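Local structure of dehydroascorbate reductase (Chlamydomonas reinhardtii, 5XFT) at residues L91-F104 with L151-Y163. The protein probably catalyses the glutathione-dependent reduction of dehydroascorbate to ascorbate, with release of glutathione disulfide. Sequence-based numbering, arbitrary orientation.
Sequences LQSSVPAEIGAKLF and LNGTDCSLAPKLY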
loop_
_atom_site.group_PDB
_atom_site.type_symbol
_atom_site.label_atom_id
_atom_site.label_comp_id
_atom_site.label_asym_id
_atom_site.label_seq_id
_atom_site.Cartn_x
_atom_site.Cartn_y
_atom_site.Cartn_z
ATOM N N LEU A 91 -0.973 -15.832 -0.777
ATOM C CA LEU A 91 -0.511 -14.627 -0.099
ATOM C C LEU A 91 -0.852 -14.662 1.383
ATOM O O LEU A 91 -0.858 -13.615 2.038
ATOM C CB LEU A 91 -1.106 -13.368 -0.734
ATOM C CG LEU A 91 -0.982 -13.138 -2.237
ATOM C CD1 LEU A 91 -1.551 -11.766 -2.596
ATOM C CD2 LEU A 91 0.460 -13.259 -2.669
ATOM N N GLN A 92 -1.161 -15.837 1.917
ATOM C CA GLN A 92 -1.505 -15.935 3.327
ATOM C C GLN A 92 -0.259 -15.755 4.185
ATOM O O GLN A 92 0.867 -16.017 3.754
ATOM C CB GLN A 92 -2.185 -17.270 3.622
ATOM C CG GLN A 92 -3.470 -17.455 2.827
ATOM C CD GLN A 92 -4.314 -18.616 3.316
ATOM O OE1 GLN A 92 -4.034 -19.773 3.011
ATOM N NE2 GLN A 92 -5.362 -18.309 4.070
ATOM N N SER A 93 -0.471 -15.292 5.411
ATOM C CA SER A 93 0.598 -14.726 6.216
ATOM C C SER A 93 0.565 -15.284 7.630
ATOM O O SER A 93 -0.505 -15.412 8.232
ATOM C CB SER A 93 0.474 -13.197 6.266
ATOM O OG SER A 93 1.683 -12.595 6.684
ATOM N N SER A 94 1.746 -15.593 8.161
ATOM C CA SER A 94 1.882 -15.951 9.565
ATOM C C SER A 94 2.083 -14.738 10.462
ATOM O O SER A 94 2.036 -14.883 11.687
ATOM C CB SER A 94 3.056 -16.918 9.760
ATOM O OG SER A 94 3.094 -17.900 8.736
ATOM N N VAL A 95 2.288 -13.559 9.886
ATOM C CA VAL A 95 2.608 -12.357 10.669
ATOM C C VAL A 95 1.438 -12.006 11.580
ATOM O O VAL A 95 0.283 -11.961 11.116
ATOM C CB VAL A 95 2.941 -11.193 9.741
ATOM C CG1 VAL A 95 3.386 -9.985 10.567
ATOM C CG2 VAL A 95 4.010 -11.598 8.751
ATOM N N PRO A 96 1.676 -11.743 12.868
ATOM C CA PRO A 96 0.592 -11.307 13.756
ATOM C C PRO A 96 -0.039 -10.002 13.288
ATOM O O PRO A 96 0.614 -9.136 12.698
ATOM C CB PRO A 96 1.287 -11.125 15.110
ATOM C CG PRO A 96 2.497 -11.981 15.038
ATOM C CD PRO A 96 2.933 -11.985 13.601
ATOM N N ALA A 97 -1.333 -9.861 13.590
ATOM C CA ALA A 97 -2.097 -8.711 13.116
ATOM C C ALA A 97 -1.581 -7.402 13.703
ATOM O O ALA A 97 -1.558 -6.377 13.013
ATOM C CB ALA A 97 -3.578 -8.893 13.449
ATOM N N GLU A 98 -1.159 -7.415 14.971
ATOM C CA GLU A 98 -0.841 -6.172 15.668
ATOM C C GLU A 98 0.344 -5.436 15.054
ATOM O O GLU A 98 0.534 -4.247 15.340
ATOM C CB GLU A 98 -0.553 -6.456 17.143
ATOM C CG GLU A 98 0.765 -7.175 17.371
ATOM C CD GLU A 98 1.074 -7.402 18.838
ATOM O OE1 GLU A 98 2.166 -6.989 19.286
ATOM O OE2 GLU A 98 0.228 -7.997 19.540
ATOM N N ILE A 99 1.128 -6.100 14.213
ATOM C CA ILE A 99 2.374 -5.542 13.701
ATOM C C ILE A 99 2.085 -4.670 12.486
ATOM O O ILE A 99 1.393 -5.093 11.551
ATOM C CB ILE A 99 3.369 -6.663 13.364
ATOM C CG1 ILE A 99 3.785 -7.374 14.655
ATOM C CG2 ILE A 99 4.578 -6.117 12.635
ATOM C CD1 ILE A 99 4.610 -8.606 14.436
ATOM N N GLY A 100 2.622 -3.451 12.496
ATOM C CA GLY A 100 2.292 -2.484 11.476
ATOM C C GLY A 100 0.885 -1.953 11.565
ATOM O O GLY A 100 0.467 -1.197 10.685
ATOM N N ALA A 101 0.143 -2.316 12.613
ATOM C CA ALA A 101 -1.255 -1.923 12.699
ATOM C C ALA A 101 -1.433 -0.422 12.878
ATOM O O ALA A 101 -2.499 0.101 12.548
ATOM C CB ALA A 101 -1.947 -2.666 13.843
ATOM N N LYS A 102 -0.427 0.283 13.397
ATOM C CA LYS A 102 -0.527 1.725 13.598
ATOM C C LYS A 102 0.602 2.480 12.908
ATOM O O LYS A 102 0.842 3.650 13.225
ATOM C CB LYS A 102 -0.551 2.068 15.085
ATOM C CG LYS A 102 -1.357 1.128 15.959
ATOM C CD LYS A 102 -1.249 1.570 17.406
ATOM C CE LYS A 102 -1.676 0.486 18.378
ATOM N NZ LYS A 102 -1.327 0.876 19.775
ATOM N N LEU A 103 1.310 1.831 11.984
ATOM C CA LEU A 103 2.327 2.522 11.199
ATOM C C LEU A 103 1.730 3.736 10.491
ATOM O O LEU A 103 2.139 4.884 10.723
ATOM C CB LEU A 103 2.934 1.544 10.195
ATOM C CG LEU A 103 3.830 2.077 9.084
ATOM C CD1 LEU A 103 5.070 2.707 9.680
ATOM C CD2 LEU A 103 4.205 0.956 8.125
ATOM N N PHE A 104 0.728 3.495 9.649
ATOM C CA PHE A 104 0.119 4.573 8.873
ATOM C C PHE A 104 -0.582 5.611 9.744
ATOM O O PHE A 104 -0.389 6.813 9.499
ATOM C CB PHE A 104 -0.826 3.970 7.826
ATOM C CG PHE A 104 -1.511 4.988 6.963
ATOM C CD1 PHE A 104 -2.794 5.416 7.259
ATOM C CD2 PHE A 104 -0.876 5.513 5.850
ATOM C CE1 PHE A 104 -3.429 6.352 6.464
ATOM C CE2 PHE A 104 -1.504 6.448 5.053
ATOM C CZ PHE A 104 -2.782 6.866 5.361
ATOM N N LEU A 151 6.170 -11.663 -2.428
ATOM C CA LEU A 151 5.234 -10.763 -1.772
ATOM C C LEU A 151 4.188 -11.531 -0.974
ATOM O O LEU A 151 3.703 -12.588 -1.389
ATOM C CB LEU A 151 4.541 -9.873 -2.798
ATOM C CG LEU A 151 5.378 -8.728 -3.350
ATOM C CD1 LEU A 151 4.508 -7.825 -4.206
ATOM C CD2 LEU A 151 6.017 -7.958 -2.215
ATOM N N ASN A 152 3.824 -10.961 0.162
ATOM C CA ASN A 152 2.890 -11.524 1.119
ATOM C C ASN A 152 1.693 -10.587 1.245
ATOM O O ASN A 152 1.738 -9.434 0.808
ATOM C CB ASN A 152 3.597 -11.703 2.465
ATOM C CG ASN A 152 2.855 -12.597 3.405
ATOM O OD1 ASN A 152 2.205 -13.546 2.993
ATOM N ND2 ASN A 152 2.991 -12.333 4.686
ATOM N N GLY A 153 0.608 -11.086 1.840
ATOM C CA GLY A 153 -0.507 -10.201 2.146
ATOM C C GLY A 153 -0.091 -9.065 3.060
ATOM O O GLY A 153 -0.566 -7.930 2.927
ATOM N N THR A 154 0.827 -9.357 3.987
ATOM C CA THR A 154 1.396 -8.337 4.861
ATOM C C THR A 154 2.319 -7.397 4.093
ATOM O O THR A 154 2.344 -6.193 4.361
ATOM C CB THR A 154 2.136 -9.016 6.013
ATOM O OG1 THR A 154 1.182 -9.654 6.872
ATOM C CG2 THR A 154 2.950 -8.006 6.807
ATOM N N ASP A 155 3.084 -7.927 3.136
ATOM C CA ASP A 155 3.855 -7.066 2.246
ATOM C C ASP A 155 2.935 -6.126 1.479
ATOM O O ASP A 155 3.205 -4.924 1.362
ATOM C CB ASP A 155 4.661 -7.914 1.264
ATOM C CG ASP A 155 5.809 -8.645 1.919
ATOM O OD1 ASP A 155 6.490 -8.047 2.776
ATOM O OD2 ASP A 155 6.017 -9.829 1.574
ATOM N N CYS A 156 1.839 -6.670 0.938
ATOM C CA CYS A 156 0.923 -5.871 0.136
ATOM C C CYS A 156 0.259 -4.783 0.963
ATOM O O CYS A 156 -0.004 -3.692 0.446
ATOM C CB CYS A 156 -0.132 -6.769 -0.509
ATOM S SG CYS A 156 0.543 -7.932 -1.736
ATOM N N SER A 157 -0.015 -5.051 2.242
ATOM C CA SER A 157 -0.648 -4.030 3.071
ATOM C C SER A 157 0.358 -3.017 3.619
ATOM O O SER A 157 0.065 -1.817 3.679
ATOM C CB SER A 157 -1.406 -4.684 4.222
ATOM O OG SER A 157 -1.929 -3.694 5.091
ATOM N N LEU A 158 1.538 -3.475 4.030
ATOM C CA LEU A 158 2.449 -2.642 4.802
ATOM C C LEU A 158 3.495 -1.946 3.956
ATOM O O LEU A 158 3.931 -0.845 4.310
ATOM C CB LEU A 158 3.166 -3.476 5.868
ATOM C CG LEU A 158 2.383 -3.860 7.119
ATOM C CD1 LEU A 158 3.319 -4.516 8.117
ATOM C CD2 LEU A 158 1.706 -2.640 7.733
ATOM N N ALA A 159 3.932 -2.564 2.864
ATOM C CA ALA A 159 4.953 -1.931 2.034
ATOM C C ALA A 159 4.512 -0.581 1.466
ATOM O O ALA A 159 5.329 0.356 1.486
ATOM C CB ALA A 159 5.381 -2.896 0.923
ATOM N N PRO A 160 3.283 -0.395 0.964
ATOM C CA PRO A 160 2.886 0.962 0.554
ATOM C C PRO A 160 2.877 1.961 1.700
ATOM O O PRO A 160 3.336 3.099 1.526
ATOM C CB PRO A 160 1.482 0.751 -0.030
ATOM C CG PRO A 160 1.478 -0.671 -0.473
ATOM C CD PRO A 160 2.270 -1.393 0.572
ATOM N N LYS A 161 2.368 1.566 2.873
ATOM C CA LYS A 161 2.373 2.474 4.018
ATOM C C LYS A 161 3.794 2.870 4.408
ATOM O O LYS A 161 4.061 4.039 4.701
ATOM C CB LYS A 161 1.646 1.839 5.198
ATOM C CG LYS A 161 0.252 1.365 4.862
ATOM C CD LYS A 161 -0.477 0.831 6.080
ATOM C CE LYS A 161 -1.805 0.204 5.683
ATOM N NZ LYS A 161 -2.588 -0.268 6.865
ATOM N N LEU A 162 4.723 1.913 4.399
ATOM C CA LEU A 162 6.109 2.234 4.722
ATOM C C LEU A 162 6.722 3.145 3.664
ATOM O O LEU A 162 7.495 4.056 3.991
ATOM C CB LEU A 162 6.918 0.945 4.866
ATOM C CG LEU A 162 8.398 1.075 5.213
ATOM C CD1 LEU A 162 8.578 1.600 6.623
ATOM C CD2 LEU A 162 9.090 -0.266 5.044
ATOM N N TYR A 163 6.392 2.901 2.393
ATOM C CA TYR A 163 6.839 3.765 1.303
ATOM C C TYR A 163 6.432 5.211 1.557
ATOM O O TYR A 163 7.271 6.129 1.552
ATOM C CB TYR A 163 6.235 3.251 -0.006
ATOM C CG TYR A 163 6.838 3.794 -1.284
ATOM C CD1 TYR A 163 8.110 4.350 -1.310
ATOM C CD2 TYR A 163 6.116 3.755 -2.469
ATOM C CE1 TYR A 163 8.644 4.836 -2.484
ATOM C CE2 TYR A 163 6.640 4.236 -3.641
ATOM C CZ TYR A 163 7.901 4.779 -3.649
ATOM O OH TYR A 163 8.413 5.261 -4.831
HETATM O O HOH W 1 -0.782 0.875 9.426
#
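The Phe104 ring meets Lys161 at a slant, its closest neighbour across the contact being the methylene CD. The tighter touch is at the root of the ring, where Phe104 CB is 3.6 Å from Lys161 CD. Extended beyond CG, the lysine passes alongside this carbon and carries NZ to a water, to which its bond is weak (3.3 Å). That water donates to Gly100 O at 2.7 Å and accepts from Phe104 N, linking the loop to the first turn of helix 103-112.

The other flat group, the amide of Asn152, sits at the N-cap of helix 153-173 beside Ser93 and the backbone of Gln92. Here Leu91 O accepts a bent bond from Gly153 N (2.9 Å, 138° at the hydrogen). Ser93 OG, placed anti to its own backbone N (chi1 -162°), shares a hydrogen bond of 3.0 Å with Thr154 OG1. Asp155 OD2 accepts a weak bond from Asn152 N, as in the reverse half of a capping box, and also binds Gly147 N.

Between these polar ends, Leu158 points its methyls at the loop, CD2 lying 3.5 Å from Gly100 O. Leu103 CD2 reaches the helix 4.0 Å from Lys161 CB, while Leu125 and Leu129 of helix 118-138 touch the same leucine.

The linker between the thioredoxin-like and all-helical domains of this GST fold, with the start of helix 103-112 that follows it, is thus held by direct polar bonds where helix 153-173 begins; toward Phe104 it depends mainly on apolar contact, the polar link there running through one water and a weak lysine bond.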